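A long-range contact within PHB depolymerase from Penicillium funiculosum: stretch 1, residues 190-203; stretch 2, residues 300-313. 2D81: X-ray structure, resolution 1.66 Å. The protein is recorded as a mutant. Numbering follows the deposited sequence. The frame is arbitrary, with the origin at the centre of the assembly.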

ATOM      1  N   SER A 190       1.710   2.483 -18.814  1.00  9.83           N
ATOM      2  CA  SER A 190       0.343   2.768 -18.402  1.00  9.74           C
ATOM      3  C   SER A 190      -0.574   1.665 -18.911  1.00  9.14           C
ATOM      4  O   SER A 190      -0.307   1.055 -19.946  1.00 10.02           O
ATOM      5  N   PHE A 191      -1.650   1.404 -18.177  1.00  9.04           N
ATOM      6  CA  PHE A 191      -2.614   0.390 -18.589  1.00  7.86           C
ATOM      7  C   PHE A 191      -4.015   0.785 -18.141  1.00  6.95           C
ATOM      8  O   PHE A 191      -4.179   1.571 -17.206  1.00  7.93           O
ATOM      9  N   ALA A 192      -5.026   0.248 -18.816  1.00  7.99           N
ATOM     10  CA  ALA A 192      -6.408   0.566 -18.474  1.00  7.84           C
ATOM     11  C   ALA A 192      -6.854  -0.185 -17.225  1.00  7.57           C
ATOM     12  O   ALA A 192      -6.838  -1.416 -17.193  1.00  8.34           O
ATOM     13  N   GLN A 193      -7.245   0.558 -16.191  1.00  7.56           N
ATOM     14  CA  GLN A 193      -7.928  -0.047 -15.051  1.00  8.03           C
ATOM     15  C   GLN A 193      -9.398  -0.212 -15.408  1.00  8.81           C
ATOM     16  O   GLN A 193     -10.270   0.484 -14.884  1.00  8.81           O
ATOM     17  N   SER A 194      -9.654  -1.137 -16.326  1.00  9.06           N
ATOM     18  CA  SER A 194     -10.995  -1.382 -16.833  1.00 10.05           C
ATOM     19  C   SER A 194     -11.424  -2.795 -16.470  1.00 10.28           C
ATOM     20  O   SER A 194     -10.593  -3.634 -16.132  1.00 10.48           O
ATOM     21  N   GLY A 195     -12.723  -3.054 -16.557  1.00 11.89           N
ATOM     22  CA  GLY A 195     -13.230  -4.380 -16.259  1.00 11.01           C
ATOM     23  C   GLY A 195     -12.791  -4.873 -14.894  1.00 11.20           C
ATOM     24  O   GLY A 195     -13.002  -4.199 -13.884  1.00 10.62           O
ATOM     25  N   SER A 196     -12.175  -6.052 -14.864  1.00 10.03           N
ATOM     26  CA  SER A 196     -11.781  -6.678 -13.607  1.00 12.02           C
ATOM     27  C   SER A 196     -10.611  -5.946 -12.957  1.00 11.27           C
ATOM     28  O   SER A 196     -10.276  -6.207 -11.801  1.00 10.99           O
ATOM     29  N   TYR A 197      -9.994  -5.034 -13.703  1.00  9.98           N
ATOM     30  CA  TYR A 197      -8.863  -4.256 -13.195  1.00  9.20           C
ATOM     31  C   TYR A 197      -9.336  -2.947 -12.575  1.00  8.31           C
ATOM     32  O   TYR A 197      -8.541  -2.205 -12.001  1.00  9.35           O
ATOM     33  N   GLY A 198     -10.628  -2.660 -12.708  1.00  9.33           N
ATOM     34  CA  GLY A 198     -11.146  -1.373 -12.281  1.00  8.33           C
ATOM     35  C   GLY A 198     -12.232  -1.473 -11.229  1.00  9.32           C
ATOM     36  O   GLY A 198     -12.749  -2.554 -10.950  1.00  8.13           O
ATOM     37  N   ALA A 199     -12.576  -0.330 -10.645  1.00  9.29           N
ATOM     38  CA  ALA A 199     -13.599  -0.267  -9.611  1.00 11.21           C
ATOM     39  C   ALA A 199     -13.993   1.183  -9.397  1.00 11.47           C
ATOM     40  O   ALA A 199     -13.286   2.098  -9.815  1.00 10.70           O
ATOM     41  N   ASN A 200     -15.127   1.397  -8.745  1.00 12.81           N
ATOM     42  CA  ASN A 200     -15.535   2.747  -8.405  1.00 14.17           C
ATOM     43  C   ASN A 200     -14.464   3.322  -7.479  1.00 12.99           C
ATOM     44  O   ASN A 200     -13.894   2.601  -6.656  1.00 11.90           O
ATOM     45  N   GLY A 201     -14.177   4.612  -7.627  1.00 11.21           N
ATOM     46  CA  GLY A 201     -13.142   5.233  -6.819  1.00 10.52           C
ATOM     47  C   GLY A 201     -11.745   5.037  -7.380  1.00 10.66           C
ATOM     48  O   GLY A 201     -10.769   5.527  -6.806  1.00 10.12           O
ATOM     49  N   MET A 202     -11.648   4.320  -8.497  1.00  9.87           N
ATOM     50  CA  MET A 202     -10.371   4.127  -9.176  1.00  8.36           C
ATOM     51  C   MET A 202     -10.352   4.789 -10.551  1.00  8.09           C
ATOM     52  O   MET A 202     -11.363   4.823 -11.253  1.00  8.68           O
ATOM     53  N   ASP A 203      -9.192   5.321 -10.926  1.00  7.87           N
ATOM     54  CA  ASP A 203      -9.048   6.076 -12.166  1.00  8.42           C
ATOM     55  C   ASP A 203      -9.129   5.137 -13.369  1.00  8.05           C
ATOM     56  O   ASP A 203      -9.151   3.915 -13.215  1.00  8.82           O
ATOM     57  N   GLY A 300     -14.012  -7.091  -1.890  1.00  7.79           N
ATOM     58  CA  GLY A 300     -14.036  -5.639  -1.852  1.00  7.26           C
ATOM     59  C   GLY A 300     -13.655  -5.121  -3.226  1.00  6.64           C
ATOM     60  O   GLY A 300     -12.661  -5.571  -3.797  1.00  6.06           O
ATOM     61  N   VAL A 301     -14.435  -4.195  -3.771  1.00  7.35           N
ATOM     62  CA  VAL A 301     -14.312  -3.886  -5.189  1.00  7.60           C
ATOM     63  C   VAL A 301     -12.925  -3.370  -5.556  1.00  7.27           C
ATOM     64  O   VAL A 301     -12.375  -3.754  -6.587  1.00  7.63           O
ATOM     65  N   GLN A 302     -12.346  -2.515  -4.722  1.00  6.87           N
ATOM     66  CA  GLN A 302     -11.011  -2.004  -5.030  1.00  7.45           C
ATOM     67  C   GLN A 302      -9.930  -3.061  -4.817  1.00  6.28           C
ATOM     68  O   GLN A 302      -9.030  -3.203  -5.644  1.00  6.49           O
ATOM     69  N   MET A 303     -10.006  -3.810  -3.723  1.00  6.77           N
ATOM     70  CA  MET A 303      -9.032  -4.878  -3.507  1.00  5.80           C
ATOM     71  C   MET A 303      -9.103  -5.920  -4.619  1.00  6.52           C
ATOM     72  O   MET A 303      -8.075  -6.417  -5.076  1.00  6.43           O
ATOM     73  N   ALA A 304     -10.313  -6.246  -5.056  1.00  6.22           N
ATOM     74  CA  ALA A 304     -10.491  -7.228  -6.121  1.00  8.12           C
ATOM     75  C   ALA A 304      -9.853  -6.751  -7.428  1.00  7.62           C
ATOM     76  O   ALA A 304      -9.288  -7.548  -8.185  1.00  8.00           O
ATOM     77  N   ALA A 305      -9.943  -5.450  -7.685  1.00  7.81           N
ATOM     78  CA  ALA A 305      -9.347  -4.863  -8.883  1.00  8.14           C
ATOM     79  C   ALA A 305      -7.826  -4.955  -8.823  1.00  6.99           C
ATOM     80  O   ALA A 305      -7.180  -5.362  -9.789  1.00  6.56           O
ATOM     81  N   ILE A 306      -7.260  -4.573  -7.683  1.00  6.80           N
ATOM     82  CA  ILE A 306      -5.819  -4.653  -7.486  1.00  7.03           C
ATOM     83  C   ILE A 306      -5.326  -6.095  -7.582  1.00  6.78           C
ATOM     84  O   ILE A 306      -4.320  -6.371  -8.234  1.00  7.10           O
ATOM     85  N   VAL A 307      -6.040  -7.016  -6.942  1.00  6.36           N
ATOM     86  CA  VAL A 307      -5.683  -8.427  -7.024  1.00  6.54           C
ATOM     87  C   VAL A 307      -5.791  -8.940  -8.458  1.00  6.78           C
ATOM     88  O   VAL A 307      -4.997  -9.775  -8.889  1.00  6.24           O
ATOM     89  N   GLY A 308      -6.776  -8.433  -9.194  1.00  6.70           N
ATOM     90  CA  GLY A 308      -6.939  -8.831 -10.581  1.00  8.02           C
ATOM     91  C   GLY A 308      -5.769  -8.379 -11.428  1.00  9.07           C
ATOM     92  O   GLY A 308      -5.311  -9.101 -12.317  1.00  9.77           O
ATOM     93  N   GLN A 309      -5.286  -7.173 -11.152  1.00  6.93           N
ATOM     94  CA  GLN A 309      -4.087  -6.659 -11.795  1.00  7.77           C
ATOM     95  C   GLN A 309      -2.898  -7.557 -11.484  1.00  6.83           C
ATOM     96  O   GLN A 309      -2.129  -7.919 -12.374  1.00  7.85           O
ATOM     97  N   VAL A 310      -2.753  -7.922 -10.215  1.00  6.89           N
ATOM     98  CA  VAL A 310      -1.648  -8.772  -9.797  1.00  6.46           C
ATOM     99  C   VAL A 310      -1.708 -10.125 -10.497  1.00  6.85           C
ATOM    100  O   VAL A 310      -0.696 -10.621 -10.995  1.00  5.67           O
ATOM    101  N   LYS A 311      -2.896 -10.720 -10.529  1.00  6.76           N
ATOM    102  CA  LYS A 311      -3.069 -12.040 -11.126  1.00  9.10           C
ATOM    103  C   LYS A 311      -2.647 -12.025 -12.592  1.00  9.76           C
ATOM    104  O   LYS A 311      -2.057 -12.988 -13.088  1.00  8.98           O
ATOM    105  N   GLN A 312      -2.957 -10.932 -13.283  1.00  8.22           N
ATOM    106  CA  GLN A 312      -2.600 -10.793 -14.691  1.00  8.82           C
ATOM    107  C   GLN A 312      -1.086 -10.733 -14.860  1.00  8.51           C
ATOM    108  O   GLN A 312      -0.516 -11.428 -15.701  1.00  8.51           O
ATOM    109  N   ILE A 313      -0.434  -9.910 -14.046  1.00  6.22           N
ATOM    110  CA  ILE A 313       1.010  -9.746 -14.142  1.00  8.09           C
ATOM    111  C   ILE A 313       1.764 -11.049 -13.879  1.00  8.33           C
ATOM    112  O   ILE A 313       2.739 -11.349 -14.562  1.00 10.00           O
TER

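What fills the apolar centre? A305 points its CB toward the loop, where M202 (m, t, p) brings SD to 3.7 Å from A305 CB. A199 CB also points in, lying 4.2 Å from A305 CB and 4.1 Å from V301 CB. The methyl of M202 reaches further along the helix, with CE 4.3 Å from I306 CG1.

How can the backbone come so close here? Small residues on the helix leave room for it. A305 CA makes a CA-H...O contact of 3.3 Å with S196 O, and G308 faces the same carbonyl, where a CB would clash with S196 O.

Which polar side chains tie the loop to the helix? Two glutamines, both m, t at chi1 and chi2, act as donors to loop carbonyls. Q309 NE2 bonds to Y197 O at 3.0 Å, while Q309 OE1 sits at the edge of the F191 ring, 3.3 Å from CZ of F191 (p), without a polar partner. Q302 NE2 bonds to N200 O at 3.2 Å.

What completes the outer edge? Y197 (m) extends along the helix until its OH lies 3.1 Å from Q312 CG. Water 1 donates to V301 O (3.1 Å) and weakly to G198 O (3.4 Å). Water 2 accepts from Q302 NE2 and donates to G201 O, both at 2.7 Å.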

ATOM      1  CB  SER A 190      -0.110   4.119 -18.957  1.00 11.82           C
ATOM      2  OG  SER A 190      -0.112   4.111 -20.372  1.00 14.23           O
ATOM      3  CB  PHE A 191      -2.228  -0.973 -18.000  1.00  7.78           C
ATOM      4  CG  PHE A 191      -2.383  -1.060 -16.506  1.00  7.89           C
ATOM      5  CD1 PHE A 191      -3.591  -1.457 -15.942  1.00  7.64           C
ATOM      6  CD2 PHE A 191      -1.326  -0.734 -15.665  1.00  8.03           C
ATOM      7  CE1 PHE A 191      -3.745  -1.527 -14.556  1.00  9.04           C
ATOM      8  CE2 PHE A 191      -1.470  -0.800 -14.279  1.00  8.83           C
ATOM      9  CZ  PHE A 191      -2.682  -1.197 -13.725  1.00  7.86           C
ATOM     10  CB  ALA A 192      -7.326   0.223 -19.643  1.00  8.27           C
ATOM     11  CB  GLN A 193      -7.779   0.827 -13.803  1.00  8.78           C
ATOM     12  CG  GLN A 193      -6.333   1.050 -13.394  1.00  8.42           C
ATOM     13  CD  GLN A 193      -6.205   1.740 -12.053  1.00  8.04           C
ATOM     14  OE1 GLN A 193      -6.975   2.649 -11.728  1.00  9.51           O
ATOM     15  NE2 GLN A 193      -5.221   1.324 -11.270  1.00  4.90           N
ATOM     16  CB  SER A 194     -11.011  -1.230 -18.351  1.00 10.96           C
ATOM     17  OG  SER A 194     -10.138  -2.175 -18.941  1.00 11.05           O
ATOM     18  CB  SER A 196     -11.393  -8.139 -13.845  1.00 13.08           C
ATOM     19  OG  SER A 196     -10.208  -8.225 -14.620  1.00 14.60           O
ATOM     20  CB  TYR A 197      -7.881  -3.926 -14.325  1.00  9.09           C
ATOM     21  CG  TYR A 197      -7.299  -5.121 -15.048  1.00  9.33           C
ATOM     22  CD1 TYR A 197      -6.795  -4.986 -16.340  1.00 10.82           C
ATOM     23  CD2 TYR A 197      -7.256  -6.383 -14.453  1.00 10.88           C
ATOM     24  CE1 TYR A 197      -6.267  -6.076 -17.028  1.00 10.04           C
ATOM     25  CE2 TYR A 197      -6.727  -7.484 -15.134  1.00 10.83           C
ATOM     26  CZ  TYR A 197      -6.238  -7.318 -16.424  1.00 11.66           C
ATOM     27  OH  TYR A 197      -5.742  -8.398 -17.121  1.00 13.44           O
ATOM     28  CB  ALA A 199     -13.068  -0.861  -8.308  1.00  9.09           C
ATOM     29  CB  ASN A 200     -16.897   2.720  -7.709  1.00 19.30           C
ATOM     30  CG  ASN A 200     -17.664   4.011  -7.885  1.00 24.13           C
ATOM     31  OD1 ASN A 200     -17.859   4.483  -9.005  1.00 28.50           O
ATOM     32  ND2 ASN A 200     -18.114   4.589  -6.778  1.00 30.19           N
ATOM     33  CB  MET A 202     -10.060   2.632  -9.309  1.00  7.91           C
ATOM     34  CG  MET A 202      -9.762   1.946  -7.984  1.00  9.54           C
ATOM     35  SD  MET A 202      -9.452   0.177  -8.151  1.00 10.11           S
ATOM     36  CE  MET A 202      -7.759   0.172  -8.794  1.00 10.30           C
ATOM     37  CB  ASP A 203      -7.705   6.815 -12.160  1.00  9.03           C
ATOM     38  CG  ASP A 203      -7.681   8.006 -13.103  1.00 12.12           C
ATOM     39  OD1 ASP A 203      -6.674   8.744 -13.091  1.00 12.81           O
ATOM     40  OD2 ASP A 203      -8.658   8.213 -13.853  1.00 14.52           O
ATOM     41  CB  VAL A 301     -15.389  -2.869  -5.661  1.00  8.10           C
ATOM     42  CG1 VAL A 301     -16.774  -3.502  -5.565  1.00  9.56           C
ATOM     43  CG2 VAL A 301     -15.328  -1.599  -4.830  1.00  8.04           C
ATOM     44  CB  GLN A 302     -10.694  -0.758  -4.194  1.00  9.45           C
ATOM     45  CG  GLN A 302     -11.698   0.375  -4.371  1.00  6.48           C
ATOM     46  CD  GLN A 302     -11.188   1.696  -3.840  1.00  8.44           C
ATOM     47  OE1 GLN A 302     -10.436   1.739  -2.864  1.00  6.46           O
ATOM     48  NE2 GLN A 302     -11.606   2.789  -4.472  1.00  7.60           N
ATOM     49  CB  MET A 303      -9.241  -5.562  -2.151  1.00  6.42           C
ATOM     50  CG  MET A 303      -8.864  -4.699  -0.953  1.00  7.88           C
ATOM     51  SD  MET A 303      -8.388  -5.680   0.487  1.00  7.72           S
ATOM     52  CE  MET A 303      -9.920  -6.531   0.847  1.00  7.64           C
ATOM     53  CB  ALA A 304     -11.978  -7.504  -6.333  1.00  9.20           C
ATOM     54  CB  ALA A 305      -9.775  -3.407  -9.019  1.00  8.56           C
ATOM     55  CB  ILE A 306      -5.421  -4.049  -6.120  1.00  5.58           C
ATOM     56  CG1 ILE A 306      -5.789  -2.558  -6.099  1.00  8.67           C
ATOM     57  CG2 ILE A 306      -3.918  -4.222  -5.882  1.00  6.43           C
ATOM     58  CD1 ILE A 306      -5.621  -1.894  -4.738  1.00  7.41           C
ATOM     59  CB  VAL A 307      -6.584  -9.284  -6.107  1.00  6.17           C
ATOM     60  CG1 VAL A 307      -6.319 -10.768  -6.344  1.00  7.59           C
ATOM     61  CG2 VAL A 307      -6.308  -8.933  -4.650  1.00  8.41           C
ATOM     62  CB  GLN A 309      -3.809  -5.233 -11.313  1.00  7.86           C
ATOM     63  CG  GLN A 309      -4.828  -4.208 -11.802  1.00  7.85           C
ATOM     64  CD  GLN A 309      -4.604  -2.837 -11.201  1.00  6.98           C
ATOM     65  OE1 GLN A 309      -3.500  -2.516 -10.770  1.00  8.73           O
ATOM     66  NE2 GLN A 309      -5.653  -2.013 -11.182  1.00  6.81           N
ATOM     67  CB  VAL A 310      -1.669  -8.991  -8.271  1.00  6.90           C
ATOM     68  CG1 VAL A 310      -0.688 -10.083  -7.884  1.00  8.08           C
ATOM     69  CG2 VAL A 310      -1.321  -7.691  -7.564  1.00  7.42           C
ATOM     70  CB  LYS A 311      -4.532 -12.479 -11.028  1.00 11.71           C
ATOM     71  CG  LYS A 311      -5.083 -12.586  -9.613  1.00 17.94           C
ATOM     72  CD  LYS A 311      -4.745 -13.911  -8.957  1.00 20.13           C
ATOM     73  CE  LYS A 311      -5.472 -14.048  -7.626  1.00 22.25           C
ATOM     74  NZ  LYS A 311      -5.283 -15.384  -6.998  1.00 23.14           N
ATOM     75  CB  GLN A 312      -3.246  -9.534 -15.274  1.00  7.62           C
ATOM     76  CG  GLN A 312      -2.793  -9.161 -16.689  1.00 10.01           C
ATOM     77  CD  GLN A 312      -2.998 -10.273 -17.704  1.00 10.75           C
ATOM     78  OE1 GLN A 312      -3.754 -11.217 -17.470  1.00 11.48           O
ATOM     79  NE2 GLN A 312      -2.329 -10.159 -18.846  1.00 13.97           N
ATOM     80  CB  ILE A 313       1.506  -8.662 -13.164  1.00  4.97           C
ATOM     81  CG1 ILE A 313       1.005  -7.290 -13.628  1.00  6.47           C
ATOM     82  CG2 ILE A 313       3.030  -8.684 -13.075  1.00  7.87           C
ATOM     83  CD1 ILE A 313       1.211  -6.172 -12.626  1.00  6.28           C
TER
HETATM   84  O   HOH W   1     -14.245  -4.816  -8.834  1.00 24.62           O
HETATM   85  O   HOH W   2     -11.137   5.456  -4.141  1.00  9.29           O